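Local coordinates for zinc finger (CCCH type) motif-containing protein (Toxoplasma gondii, PDB 7NG2) that probably reads N6-methyladenosine in messenger RNA through its YTH domain, the part modelled here of a longer CPSF4 protein that also carries CCCH zinc fingers, at residues Q11-F16 / S52-L57; K45-F50 / S76-Q81; L58-N63 / F98-L103; T117-D122 / E134-L139. One frame throughout, in Å; residues are numbered along the deposited sequence.

In the fold
From the N terminus, contact 1 closes a loop of 35 residues, mostly helical, by pairing the start of strand 14-21 with the start of strand 55-62. Helix 40-52 lies in that loop, and its residues 45-50 join 76-81 beyond it, so contact 2 crosses contact 1. Contact 3 starts from 58-63, the continuation of the same strand, and reaches 98-103; it crosses contact 2 in turn, since 76-81 falls between its segments. Contact 4 follows in series, tying the 117-122 turn to edge strand 134-135 and helix 137-149. A salt bridge from Arg-15 to Glu-134 connects contacts 1 and 4, whose strands are neighbours in the mixed sheet.

Contact 1: Q11-F16 / S52-L57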
# COMPACT_ATOMS: atom_id res chain seq x y z
N GLN A 11 -5.06 -0.87 -19.64
CA GLN A 11 -6.40 -1.41 -19.87
C GLN A 11 -7.06 -1.95 -18.61
O GLN A 11 -8.26 -2.25 -18.64
CB GLN A 11 -6.38 -2.51 -20.94
CG GLN A 11 -5.24 -3.51 -20.84
CD GLN A 11 -3.92 -2.96 -21.36
OE1 GLN A 11 -3.89 -1.96 -22.08
NE2 GLN A 11 -2.82 -3.62 -21.02
N SER A 12 -6.34 -2.06 -17.51
CA SER A 12 -6.89 -2.68 -16.31
C SER A 12 -7.43 -1.61 -15.36
O SER A 12 -6.94 -0.48 -15.33
CB SER A 12 -5.81 -3.50 -15.60
OG SER A 12 -4.62 -2.74 -15.44
N THR A 13 -8.42 -2.00 -14.57
CA THR A 13 -8.95 -1.11 -13.54
C THR A 13 -8.07 -1.17 -12.29
O THR A 13 -7.51 -2.22 -11.95
CB THR A 13 -10.39 -1.48 -13.18
OG1 THR A 13 -10.43 -2.83 -12.71
CG2 THR A 13 -11.29 -1.34 -14.42
N LYS A 14 -7.95 -0.03 -11.62
CA LYS A 14 -7.02 0.10 -10.51
C LYS A 14 -7.63 0.95 -9.42
O LYS A 14 -8.39 1.88 -9.69
CB LYS A 14 -5.71 0.74 -10.98
CG LYS A 14 -5.08 0.03 -12.17
CD LYS A 14 -3.94 0.80 -12.78
CE LYS A 14 -3.46 0.13 -14.05
NZ LYS A 14 -4.32 0.40 -15.21
N ARG A 15 -7.30 0.61 -8.17
CA ARG A 15 -7.55 1.48 -7.03
C ARG A 15 -6.27 1.54 -6.22
O ARG A 15 -5.49 0.58 -6.19
CB ARG A 15 -8.73 1.00 -6.18
CG ARG A 15 -10.07 1.15 -6.92
CD ARG A 15 -11.25 0.60 -6.15
NE ARG A 15 -11.56 1.43 -5.00
CZ ARG A 15 -12.57 1.20 -4.18
NH1 ARG A 15 -13.36 0.16 -4.40
NH2 ARG A 15 -12.79 2.02 -3.16
N PHE A 16 -6.05 2.68 -5.56
CA PHE A 16 -4.78 3.00 -4.92
C PHE A 16 -5.03 3.47 -3.50
O PHE A 16 -5.79 4.43 -3.28
CB PHE A 16 -4.08 4.14 -5.68
CG PHE A 16 -3.81 3.86 -7.13
CD1 PHE A 16 -4.77 4.09 -8.10
CD2 PHE A 16 -2.57 3.38 -7.53
CE1 PHE A 16 -4.51 3.86 -9.44
CE2 PHE A 16 -2.30 3.15 -8.87
CZ PHE A 16 -3.28 3.38 -9.82
N SER A 52 -13.45 -6.42 -6.73
CA SER A 52 -14.14 -5.65 -7.75
C SER A 52 -13.21 -4.77 -8.58
O SER A 52 -13.70 -3.93 -9.33
CB SER A 52 -15.21 -4.77 -7.11
OG SER A 52 -14.61 -3.80 -6.27
N THR A 53 -11.90 -4.93 -8.46
CA THR A 53 -10.94 -4.14 -9.20
C THR A 53 -9.89 -5.08 -9.75
O THR A 53 -9.53 -6.06 -9.09
CB THR A 53 -10.26 -3.12 -8.27
OG1 THR A 53 -11.24 -2.48 -7.44
CG2 THR A 53 -9.53 -2.06 -9.06
N ASP A 54 -9.38 -4.78 -10.94
CA ASP A 54 -8.35 -5.65 -11.51
C ASP A 54 -7.09 -5.65 -10.65
O ASP A 54 -6.51 -6.71 -10.40
CB ASP A 54 -8.02 -5.25 -12.94
CG ASP A 54 -9.20 -5.39 -13.89
OD1 ASP A 54 -10.23 -6.03 -13.58
OD2 ASP A 54 -9.08 -4.82 -14.99
N HIS A 55 -6.67 -4.48 -10.18
CA HIS A 55 -5.48 -4.31 -9.33
C HIS A 55 -5.77 -3.36 -8.19
O HIS A 55 -6.22 -2.23 -8.42
CB HIS A 55 -4.31 -3.73 -10.12
CG HIS A 55 -3.91 -4.53 -11.31
ND1 HIS A 55 -3.35 -5.78 -11.20
CD2 HIS A 55 -3.99 -4.25 -12.63
CE1 HIS A 55 -3.10 -6.25 -12.41
NE2 HIS A 55 -3.47 -5.34 -13.30
N VAL A 56 -5.47 -3.80 -6.97
CA VAL A 56 -5.48 -2.94 -5.80
C VAL A 56 -4.04 -2.68 -5.39
O VAL A 56 -3.31 -3.60 -5.02
CB VAL A 56 -6.29 -3.56 -4.65
CG1 VAL A 56 -6.15 -2.73 -3.39
CG2 VAL A 56 -7.75 -3.69 -5.05
N LEU A 57 -3.63 -1.41 -5.47
CA LEU A 57 -2.27 -1.00 -5.17
C LEU A 57 -2.21 -0.36 -3.78
O LEU A 57 -3.09 0.42 -3.41
CB LEU A 57 -1.75 0.00 -6.21
CG LEU A 57 -1.46 -0.52 -7.62
CD1 LEU A 57 -0.68 -1.83 -7.60
CD2 LEU A 57 -2.72 -0.66 -8.46
O HOH W 1 -2.97 -4.71 -16.17
O HOH W 2 -12.96 -3.71 -12.42
O HOH W 3 -13.93 -1.41 -6.74
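Thr-13 and Asp-54 exchange two hydrogen bonds at the entrance to a parallel strand pair, 14-16 beside 55-57, in the mixed sheet of the YTH domain. Thr-13 N donates to Asp-54 OD2 at 2.9 Å, coming from above the carboxylate, 50° out of its plane. In return Asp-54 N donates to Thr-13 OG1 over 2.8 Å, a reach made possible by chi1 of 59°, which holds OG1 between the backbone N and the carbonyl carbon. From here the strands run nearly parallel, 15° between their directions, with Lys-14 opposite His-55, Arg-15 opposite Val-56 and Phe-16 opposite Leu-57. Arg-15 supplies both backbone bonds that flank Val-56: its N donates to His-55 O at 3.0 Å and its O accepts from Leu-57 N at 2.8 Å. On the face carrying Lys-14 and His-55, Phe-16 and Leu-57 lie side by side, pointing the same way, with Phe-16 CD2 3.7 Å from Leu-57 CB. On the other face Arg-15 crosses Thr-53 at about a right angle, its CD 3.3 Å from Thr-53 OG1. A second shell holds the polar ends there: Arg-15 NE forms a salt bridge with Glu-134, and Thr-53 OG1 bonds to Ala-49 O. One water joins Arg-15 NH1, Ser-52 OG and Thr-53 OG1. His-55 ND1 is taken by Arg-73 NE, which helps fix the rotation of the imidazole. Lys-14 folds back so that NZ donates to Ser-12 O at 2.8 Å. At the in-plane edge of the imidazole, a water bridges Ser-12 OG and His-55 NE2, 3.0 Å from the latter.

Contact 2: K45-F50 / S76-Q81; sequences KLSNAF and SLPDPQ
Ser-76 OG is gripped by two backbone groups, donating to Leu-77 O at 2.9 Å from above the carbonyl plane and accepting from Arg-99 N of strand 98-109. These bonds hold the chain on either side of the peptide that joins Ser-76 to Leu-77, and this peptide lies on Phe-50. Ser-76 C stands 4.0 Å above the plane of the Phe-50 ring, over its centre, while Leu-77 N is displaced toward the rim of the same face. Ser-76 comes closest through its N, 3.6 Å from Phe-50 CE1. Phe-50 takes its ring to the loop with CG anti to the backbone N, chi1 178°. One methyl of Leu-77 then links two positions a helical turn apart: its CD2 sits 3.8 Å from Phe-50 CD2 and 3.7 Å from Ser-47 CB. Ser-47 OG bonds to Ser-43 O one turn earlier in the helix, and also packs 3.2 Å from Pro-78 CD, a ring methylene. No hydrogen bond crosses between 45-50 and 76-81, and 225 Å² is buried, so van der Waals contact carries the interface. Asp-79 OD1 accepts from Gln-81 N at 3.0 Å, an Asx turn farther along the loop. On its sheet side, helix 40-52 sets Leu-46 and Phe-50 on Met-74, and Ala-49 on Val-56. The arrangement is helix-on-sheet packing of the alpha/beta YTH fold, finished at its margin by the loop that follows strand 67-74.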
# COMPACT_ATOMS: atom_id res chain seq x y z
N LYS A 45 -12.84 -2.47 3.57
CA LYS A 45 -12.71 -1.58 2.42
C LYS A 45 -11.78 -2.18 1.36
O LYS A 45 -12.09 -2.17 0.16
CB LYS A 45 -12.17 -0.23 2.90
CG LYS A 45 -11.94 0.78 1.82
CD LYS A 45 -11.83 2.17 2.42
CE LYS A 45 -10.54 2.32 3.20
NZ LYS A 45 -10.48 3.63 3.92
N LEU A 46 -10.63 -2.70 1.79
CA LEU A 46 -9.69 -3.30 0.84
C LEU A 46 -10.26 -4.59 0.25
O LEU A 46 -10.04 -4.88 -0.93
CB LEU A 46 -8.33 -3.56 1.49
CG LEU A 46 -7.51 -2.32 1.88
CD1 LEU A 46 -6.21 -2.74 2.54
CD2 LEU A 46 -7.23 -1.44 0.68
N SER A 47 -10.99 -5.36 1.06
CA SER A 47 -11.60 -6.59 0.55
C SER A 47 -12.57 -6.28 -0.57
O SER A 47 -12.59 -6.97 -1.60
CB SER A 47 -12.32 -7.32 1.67
OG SER A 47 -11.41 -7.78 2.65
N ASN A 48 -13.43 -5.28 -0.37
CA ASN A 48 -14.40 -4.92 -1.41
C ASN A 48 -13.72 -4.39 -2.65
O ASN A 48 -14.20 -4.62 -3.76
CB ASN A 48 -15.43 -3.94 -0.85
CG ASN A 48 -16.35 -4.59 0.15
OD1 ASN A 48 -16.42 -5.81 0.20
ND2 ASN A 48 -17.05 -3.80 0.94
N ALA A 49 -12.59 -3.69 -2.49
CA ALA A 49 -11.81 -3.27 -3.65
C ALA A 49 -11.18 -4.46 -4.35
O ALA A 49 -11.17 -4.54 -5.59
CB ALA A 49 -10.75 -2.26 -3.21
N PHE A 50 -10.65 -5.42 -3.58
CA PHE A 50 -9.93 -6.55 -4.16
C PHE A 50 -10.82 -7.39 -5.07
O PHE A 50 -10.39 -7.84 -6.14
CB PHE A 50 -9.36 -7.44 -3.05
CG PHE A 50 -8.65 -8.67 -3.56
CD1 PHE A 50 -7.36 -8.58 -4.08
CD2 PHE A 50 -9.28 -9.90 -3.57
CE1 PHE A 50 -6.72 -9.70 -4.56
CE2 PHE A 50 -8.64 -11.02 -4.06
CZ PHE A 50 -7.36 -10.93 -4.55
N SER A 76 -4.53 -11.22 -2.11
CA SER A 76 -5.54 -12.11 -1.57
C SER A 76 -6.44 -11.32 -0.64
O SER A 76 -6.09 -10.23 -0.19
CB SER A 76 -4.91 -13.29 -0.81
OG SER A 76 -4.52 -12.90 0.51
N LEU A 77 -7.59 -11.92 -0.32
CA LEU A 77 -8.43 -11.43 0.75
C LEU A 77 -7.76 -11.72 2.09
O LEU A 77 -6.90 -12.60 2.19
CB LEU A 77 -9.78 -12.14 0.70
CG LEU A 77 -10.72 -11.70 -0.43
CD1 LEU A 77 -11.97 -12.58 -0.49
CD2 LEU A 77 -11.10 -10.22 -0.29
N PRO A 78 -8.15 -10.99 3.13
CA PRO A 78 -7.73 -11.37 4.49
C PRO A 78 -8.02 -12.85 4.75
O PRO A 78 -9.09 -13.36 4.42
CB PRO A 78 -8.57 -10.45 5.38
CG PRO A 78 -8.84 -9.24 4.51
CD PRO A 78 -9.00 -9.80 3.13
N ASP A 79 -7.02 -13.54 5.30
CA ASP A 79 -6.96 -15.00 5.35
C ASP A 79 -6.46 -15.42 6.72
O ASP A 79 -5.28 -15.22 7.04
CB ASP A 79 -5.99 -15.47 4.25
CG ASP A 79 -5.84 -16.99 4.20
OD1 ASP A 79 -6.43 -17.70 5.03
OD2 ASP A 79 -5.11 -17.47 3.30
N PRO A 80 -7.31 -16.02 7.56
CA PRO A 80 -6.87 -16.40 8.91
C PRO A 80 -5.72 -17.39 8.95
O PRO A 80 -5.06 -17.50 9.99
CB PRO A 80 -8.15 -16.98 9.54
CG PRO A 80 -9.27 -16.39 8.76
CD PRO A 80 -8.75 -16.25 7.36
N GLN A 81 -5.44 -18.11 7.86
CA GLN A 81 -4.36 -19.09 7.85
C GLN A 81 -3.05 -18.55 7.30
O GLN A 81 -2.08 -19.29 7.21
CB GLN A 81 -4.78 -20.34 7.07
CG GLN A 81 -6.10 -20.96 7.51
CD GLN A 81 -6.24 -21.05 9.02
OE1 GLN A 81 -5.30 -21.44 9.72
NE2 GLN A 81 -7.41 -20.68 9.54

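Contact 3: L58-N63 / F98-L103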
# COMPACT_ATOMS: atom_id res chain seq x y z
N LEU A 58 -1.18 -0.75 -3.03
CA LEU A 58 -0.94 -0.28 -1.67
C LEU A 58 0.37 0.50 -1.68
O LEU A 58 1.41 -0.05 -2.05
CB LEU A 58 -0.86 -1.47 -0.72
CG LEU A 58 -2.05 -2.42 -0.82
CD1 LEU A 58 -1.77 -3.60 0.07
CD2 LEU A 58 -3.36 -1.76 -0.42
N LEU A 59 0.31 1.76 -1.27
CA LEU A 59 1.45 2.67 -1.32
C LEU A 59 1.91 2.87 0.11
O LEU A 59 1.19 3.48 0.92
CB LEU A 59 1.02 4.00 -1.95
CG LEU A 59 0.83 4.01 -3.48
CD1 LEU A 59 -0.24 3.03 -4.00
CD2 LEU A 59 0.52 5.43 -3.97
N PHE A 60 3.09 2.35 0.43
CA PHE A 60 3.52 2.23 1.83
C PHE A 60 4.28 3.46 2.29
O PHE A 60 5.22 3.90 1.62
CB PHE A 60 4.40 1.00 1.99
CG PHE A 60 3.63 -0.30 1.96
CD1 PHE A 60 3.38 -0.94 0.76
CD2 PHE A 60 3.16 -0.87 3.13
CE1 PHE A 60 2.69 -2.15 0.72
CE2 PHE A 60 2.46 -2.07 3.10
CZ PHE A 60 2.22 -2.70 1.89
N SER A 61 3.89 3.98 3.45
CA SER A 61 4.52 5.16 4.05
C SER A 61 4.64 4.96 5.55
O SER A 61 3.64 5.03 6.28
CB SER A 61 3.69 6.40 3.73
OG SER A 61 4.19 7.52 4.44
N ALA A 62 5.85 4.72 6.03
CA ALA A 62 6.05 4.58 7.46
C ALA A 62 5.79 5.91 8.16
O ALA A 62 6.09 6.99 7.63
CB ALA A 62 7.48 4.12 7.74
N ASN A 63 5.20 5.84 9.35
CA ASN A 63 4.92 7.04 10.13
C ASN A 63 6.19 7.86 10.33
O ASN A 63 7.21 7.33 10.78
CB ASN A 63 4.35 6.65 11.49
CG ASN A 63 2.93 6.11 11.42
OD1 ASN A 63 2.27 6.14 10.38
ND2 ASN A 63 2.44 5.62 12.56
N PHE A 98 -3.32 -10.61 4.87
CA PHE A 98 -3.53 -10.87 3.46
C PHE A 98 -2.20 -10.78 2.72
O PHE A 98 -1.24 -10.17 3.20
CB PHE A 98 -4.58 -9.92 2.83
CG PHE A 98 -4.29 -8.45 3.02
CD1 PHE A 98 -3.55 -7.75 2.08
CD2 PHE A 98 -4.79 -7.76 4.11
CE1 PHE A 98 -3.31 -6.40 2.23
CE2 PHE A 98 -4.56 -6.41 4.28
CZ PHE A 98 -3.81 -5.73 3.33
N ARG A 99 -2.15 -11.43 1.56
CA ARG A 99 -0.92 -11.46 0.78
C ARG A 99 -0.73 -10.16 0.02
O ARG A 99 -1.68 -9.57 -0.51
CB ARG A 99 -0.95 -12.64 -0.20
CG ARG A 99 -0.60 -13.97 0.45
CD ARG A 99 -0.38 -15.07 -0.58
NE ARG A 99 -1.60 -15.41 -1.30
CZ ARG A 99 -1.76 -15.29 -2.61
NH1 ARG A 99 -0.77 -14.83 -3.37
NH2 ARG A 99 -2.91 -15.63 -3.17
N VAL A 100 0.53 -9.72 -0.03
CA VAL A 100 0.95 -8.54 -0.79
C VAL A 100 2.16 -8.93 -1.61
O VAL A 100 3.04 -9.66 -1.14
CB VAL A 100 1.30 -7.37 0.15
CG1 VAL A 100 1.83 -6.17 -0.64
CG2 VAL A 100 0.11 -6.97 0.98
N MET A 101 2.21 -8.44 -2.85
CA MET A 101 3.38 -8.59 -3.71
C MET A 101 4.01 -7.21 -3.81
O MET A 101 3.43 -6.30 -4.40
CB MET A 101 2.94 -9.09 -5.09
CG MET A 101 4.04 -9.09 -6.15
SD MET A 101 3.47 -9.66 -7.78
CE MET A 101 3.14 -11.39 -7.45
N TRP A 102 5.19 -7.04 -3.21
CA TRP A 102 5.88 -5.77 -3.34
C TRP A 102 6.35 -5.60 -4.78
O TRP A 102 6.93 -6.52 -5.37
CB TRP A 102 7.04 -5.68 -2.35
CG TRP A 102 6.57 -5.27 -0.97
CD1 TRP A 102 5.91 -6.05 -0.06
CD2 TRP A 102 6.72 -3.98 -0.37
NE1 TRP A 102 5.64 -5.32 1.07
CE2 TRP A 102 6.13 -4.05 0.91
CE3 TRP A 102 7.30 -2.77 -0.78
CZ2 TRP A 102 6.11 -2.96 1.79
CZ3 TRP A 102 7.27 -1.70 0.09
CH2 TRP A 102 6.68 -1.80 1.36
N LEU A 103 6.06 -4.44 -5.36
CA LEU A 103 6.37 -4.16 -6.75
C LEU A 103 7.45 -3.11 -6.92
O LEU A 103 8.01 -2.97 -8.02
CB LEU A 103 5.11 -3.71 -7.49
CG LEU A 103 4.03 -4.80 -7.53
CD1 LEU A 103 2.70 -4.26 -8.08
CD2 LEU A 103 4.51 -5.99 -8.36
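Phe-60 and Trp-102 form an offset stack, ring centroids 4.3 Å apart and planes inclined by 21°. Trp-102 CZ2 stands 3.5 Å above the plane of the Phe-60 ring, over its centre. Seen from the indole, Phe-60 CE1 lies over one face but toward the rim, so the overlap involves the outer part of the benzo ring. Trp-36 makes an edge-to-face pair with the same phenylalanine. Phe-98, by contrast, is met in its plane: Leu-58 CD1 touches the ring edge at CE1, 3.9 Å away, the two side chains reaching tip to tip. Leu-58 extends to this point with CD1 anti to CA, chi2 175°. Val-100 is modelled in two conformers, so its packing between these pairs is less certain. No hydrogen bond joins the segments, as expected for strands 9.2 Å apart at closest approach and turned by 73°. They are not sheet neighbours: strand 67-74 runs between them, consistent with a strongly twisted sheet whose side chains meet across one face. The cluster is part of the hydrophobic core of the YTH domain, between that face and helix 24-33. The indole is also fixed by its polar atom, Trp-102 NE1 bonding to Ser-30 OG. Helix 24-33 thus covers the stack, Ile-27 touching both rings and Ile-31 the indole, while Ile-19 of strand 14-21 packs on Leu-58 and Phe-60.

Contact 4: T117-D122 / E134-L139; sequences TNPWND and EVPPAL
Pro-136 CG sits over the five-membered ring of Trp-120, 3.5 Å from its centroid and 1° off the ring normal, a CH-pi contact squarely over the face. The indole belongs to a type I beta turn, Asn-118 to Asn-121, while the proline occupies the N-cap position of helix 137-149, so the contact fits a turn against a helix start at the sheet margin of the YTH domain. Two further prolines extend the apolar patch. Pro-119 CG lies 3.7 Å from Pro-136 CG, and Pro-137 CD is 3.8 Å from Trp-120 CH2, its side chain crossing the indole at about a right angle. At the ring edge Glu-134 CG lies in the indole plane, and Glu-134 OE2, the oxygen also paired with Arg-15, comes to 3.6 Å from Trp-120 CZ3, with the carboxylate turned 87° to the ring. The Asn-118 amide works in two directions, OD1 within its own turn and ND2 across to 134-139. Its OD1 accepts from Trp-120 N at 2.9 Å, an Asx turn that reinforces the start of the beta turn. Its ND2, carried by a CG anti to the backbone N, donates to Glu-134 O at 3.0 Å in an almost straight bond of 176°, with the acceptor in the amide plane. Glu-134 O has a second donor as well: a water 2.8 Å from it also donates to Trp-120 O at 3.0 Å.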
# COMPACT_ATOMS: atom_id res chain seq x y z
N THR A 117 -2.31 17.78 -3.36
CA THR A 117 -3.43 17.54 -2.48
C THR A 117 -4.29 16.42 -3.03
O THR A 117 -4.26 16.11 -4.23
CB THR A 117 -4.28 18.81 -2.29
OG1 THR A 117 -4.72 19.27 -3.57
CG2 THR A 117 -3.46 19.90 -1.62
N ASN A 118 -5.05 15.80 -2.15
CA ASN A 118 -5.89 14.67 -2.52
C ASN A 118 -7.34 15.11 -2.51
O ASN A 118 -7.92 15.29 -1.42
CB ASN A 118 -5.67 13.54 -1.52
CG ASN A 118 -6.45 12.29 -1.87
OD1 ASN A 118 -7.25 12.29 -2.80
ND2 ASN A 118 -6.21 11.23 -1.12
N PRO A 119 -7.99 15.26 -3.67
CA PRO A 119 -9.40 15.70 -3.68
C PRO A 119 -10.34 14.69 -3.07
O PRO A 119 -11.49 15.05 -2.76
CB PRO A 119 -9.69 15.90 -5.17
CG PRO A 119 -8.75 14.97 -5.86
CD PRO A 119 -7.49 14.98 -5.02
N TRP A 120 -9.91 13.45 -2.88
CA TRP A 120 -10.71 12.44 -2.22
C TRP A 120 -10.51 12.44 -0.71
O TRP A 120 -11.18 11.68 -0.00
CB TRP A 120 -10.40 11.06 -2.80
CG TRP A 120 -10.86 10.87 -4.21
CD1 TRP A 120 -11.34 11.82 -5.06
CD2 TRP A 120 -10.89 9.64 -4.93
NE1 TRP A 120 -11.67 11.26 -6.27
CE2 TRP A 120 -11.41 9.91 -6.22
CE3 TRP A 120 -10.54 8.32 -4.62
CZ2 TRP A 120 -11.58 8.92 -7.18
CZ3 TRP A 120 -10.70 7.34 -5.58
CH2 TRP A 120 -11.21 7.64 -6.84
N ASN A 121 -9.59 13.27 -0.21
CA ASN A 121 -9.31 13.42 1.21
C ASN A 121 -9.35 14.90 1.59
O ASN A 121 -8.41 15.44 2.19
CB ASN A 121 -7.98 12.78 1.58
CG ASN A 121 -7.75 12.72 3.07
OD1 ASN A 121 -8.69 12.52 3.84
ND2 ASN A 121 -6.51 12.90 3.49
N ASP A 122 -10.44 15.57 1.22
CA ASP A 122 -10.69 16.96 1.61
C ASP A 122 -9.63 17.93 1.09
O ASP A 122 -9.38 18.97 1.70
CB ASP A 122 -10.88 17.12 3.12
CG ASP A 122 -12.16 16.48 3.62
OD1 ASP A 122 -13.20 16.65 2.96
OD2 ASP A 122 -12.11 15.80 4.66
N GLU A 134 -7.67 6.54 0.31
CA GLU A 134 -7.67 6.26 -1.12
C GLU A 134 -7.28 7.51 -1.91
O GLU A 134 -7.63 8.63 -1.54
CB GLU A 134 -9.04 5.76 -1.60
CG GLU A 134 -8.97 5.13 -2.98
CD GLU A 134 -10.22 4.39 -3.42
OE1 GLU A 134 -11.22 4.33 -2.66
OE2 GLU A 134 -10.22 3.89 -4.56
N VAL A 135 -6.47 7.32 -2.95
CA VAL A 135 -6.17 8.43 -3.86
C VAL A 135 -6.81 8.19 -5.22
O VAL A 135 -7.01 7.05 -5.63
CB VAL A 135 -4.66 8.71 -4.00
CG1 VAL A 135 -4.05 9.13 -2.67
CG2 VAL A 135 -3.94 7.52 -4.60
N PRO A 136 -7.16 9.25 -5.94
CA PRO A 136 -7.77 9.10 -7.27
C PRO A 136 -6.82 8.42 -8.23
O PRO A 136 -5.59 8.46 -8.04
CB PRO A 136 -8.03 10.55 -7.71
CG PRO A 136 -7.97 11.37 -6.46
CD PRO A 136 -7.03 10.67 -5.53
N PRO A 137 -7.34 7.77 -9.27
CA PRO A 137 -6.47 6.97 -10.14
C PRO A 137 -5.42 7.78 -10.89
O PRO A 137 -4.31 7.27 -11.08
CB PRO A 137 -7.46 6.28 -11.09
CG PRO A 137 -8.67 7.17 -11.09
CD PRO A 137 -8.76 7.70 -9.68
N ALA A 138 -5.72 9.02 -11.32
CA ALA A 138 -4.69 9.78 -12.02
C ALA A 138 -3.49 10.05 -11.11
O ALA A 138 -2.34 9.85 -11.51
CB ALA A 138 -5.25 11.08 -12.60
N LEU A 139 -3.75 10.48 -9.87
CA LEU A 139 -2.67 10.70 -8.92
C LEU A 139 -2.01 9.39 -8.51
O LEU A 139 -0.78 9.29 -8.49
CB LEU A 139 -3.19 11.45 -7.70
CG LEU A 139 -2.22 11.66 -6.53
CD1 LEU A 139 -0.95 12.39 -6.96
CD2 LEU A 139 -2.94 12.39 -5.40
O HOH W 4 -9.80 9.08 0.22